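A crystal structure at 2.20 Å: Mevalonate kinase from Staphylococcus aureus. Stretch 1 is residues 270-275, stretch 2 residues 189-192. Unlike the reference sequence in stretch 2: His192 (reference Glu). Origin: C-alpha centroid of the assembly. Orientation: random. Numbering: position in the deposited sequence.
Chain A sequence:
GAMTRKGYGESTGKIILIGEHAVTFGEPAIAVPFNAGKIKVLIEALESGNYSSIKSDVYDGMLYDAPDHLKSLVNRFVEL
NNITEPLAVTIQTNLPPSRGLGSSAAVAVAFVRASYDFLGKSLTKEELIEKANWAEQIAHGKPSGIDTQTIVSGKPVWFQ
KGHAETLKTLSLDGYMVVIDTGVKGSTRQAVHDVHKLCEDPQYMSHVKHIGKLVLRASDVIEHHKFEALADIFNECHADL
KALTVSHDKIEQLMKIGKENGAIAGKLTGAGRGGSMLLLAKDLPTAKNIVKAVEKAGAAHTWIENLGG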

# COMPACT_ATOMS: atom_id res chain seq x y z
N ALA A 270 -9.35 -9.75 -1.18
CA ALA A 270 -10.37 -10.80 -1.23
C ALA A 270 -10.02 -11.86 -2.27
O ALA A 270 -10.89 -12.33 -3.00
CB ALA A 270 -11.75 -10.20 -1.50
N GLY A 271 -8.74 -12.23 -2.36
CA GLY A 271 -8.30 -13.21 -3.36
C GLY A 271 -7.72 -12.66 -4.66
O GLY A 271 -7.32 -13.43 -5.53
N ARG A 272 -7.69 -11.33 -4.81
CA ARG A 272 -7.02 -10.71 -5.97
C ARG A 272 -5.52 -11.03 -5.98
O ARG A 272 -4.95 -11.32 -7.02
CB ARG A 272 -7.27 -9.20 -6.01
CG ARG A 272 -6.60 -8.47 -7.19
CD ARG A 272 -7.01 -7.02 -7.25
NE ARG A 272 -6.34 -6.30 -8.34
CZ ARG A 272 -5.11 -5.79 -8.28
NH1 ARG A 272 -4.36 -5.90 -7.19
NH2 ARG A 272 -4.62 -5.15 -9.33
N GLY A 273 -4.89 -10.94 -4.81
CA GLY A 273 -3.51 -11.38 -4.65
C GLY A 273 -2.47 -10.37 -5.09
O GLY A 273 -1.40 -10.76 -5.59
N GLY A 274 -2.78 -9.09 -4.91
CA GLY A 274 -1.80 -8.03 -5.11
C GLY A 274 -0.55 -8.30 -4.29
O GLY A 274 0.58 -8.19 -4.78
N SER A 275 -0.76 -8.66 -3.02
CA SER A 275 0.32 -9.15 -2.18
C SER A 275 -0.06 -10.50 -1.59
O SER A 275 -1.25 -10.85 -1.50
CB SER A 275 0.60 -8.17 -1.04
OG SER A 275 1.01 -6.91 -1.54
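Stretch 2, residues 189-192: QAVH

A single carbonyl oxygen, that of Arg272, is approached by both the backbone and the ring of His192, a residue that differs from the reference sequence. His192 N donates a hydrogen bond to Arg272 O at 3.0 Å with an N-H...O angle of 152°, and His192 ND1 lies 3.1 Å from the same Arg272 O, a distance that alone does not settle a second bond.

Neither stretch forms regular helix or strand. Stretch 2 is largely extended, with phi/psi of -73/147 at Gln189 and -112/169 at Val191, interrupted at Ala190 (-78/71), where a weak hydrogen bond joins Val191 N to Gln189 O at 2.8 Å. The CA pairs run in opposite order: Arg272 CA lies 4.8 Å from His192 CA and Gly273 CA lies 5.6 Å from Val191 CA, so the chains pass locally antiparallel.

Val191 packs beside the hydrogen bond, its CA 3.6 Å from Arg272 O. With chi1 at -67° (m), its CG1 lies over one face of the Arg272 guanidinium, 3.8 Å from NH1, which the all-t chi1 to chi3 of Arg272 carries out to this point. The same Val191 CG1 reaches Gly274 CA at 4.2 Å. At Gly273, an ideal CB would fall 3.2 Å from His192 ND1, so the bare backbone leaves room for the ring.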

# COMPACT_ATOMS: atom_id res chain seq x y z
N GLN A 189 0.33 -7.35 -14.28
CA GLN A 189 0.64 -8.02 -13.02
C GLN A 189 -0.08 -9.36 -12.89
O GLN A 189 -1.20 -9.52 -13.37
CB GLN A 189 0.25 -7.10 -11.85
CG GLN A 189 1.01 -5.78 -11.80
CD GLN A 189 2.51 -5.96 -11.69
OE1 GLN A 189 2.99 -6.85 -10.99
NE2 GLN A 189 3.26 -5.11 -12.38
N ALA A 190 0.57 -10.30 -12.22
CA ALA A 190 -0.01 -11.62 -11.97
C ALA A 190 -1.03 -11.54 -10.84
O ALA A 190 -0.79 -12.05 -9.74
CB ALA A 190 1.07 -12.64 -11.66
N VAL A 191 -2.16 -10.90 -11.12
CA VAL A 191 -3.29 -10.82 -10.19
C VAL A 191 -4.45 -11.63 -10.76
O VAL A 191 -4.42 -12.04 -11.92
CB VAL A 191 -3.74 -9.37 -9.94
CG1 VAL A 191 -2.67 -8.60 -9.19
CG2 VAL A 191 -4.10 -8.67 -11.24
N HIS A 192 -5.46 -11.86 -9.92
CA HIS A 192 -6.58 -12.74 -10.26
C HIS A 192 -7.90 -12.00 -10.17
O HIS A 192 -8.54 -11.73 -11.19
CB HIS A 192 -6.58 -13.96 -9.33
CG HIS A 192 -5.21 -14.50 -9.04
ND1 HIS A 192 -4.59 -14.33 -7.82
CD2 HIS A 192 -4.34 -15.18 -9.82
CE1 HIS A 192 -3.39 -14.90 -7.86
NE2 HIS A 192 -3.22 -15.42 -9.06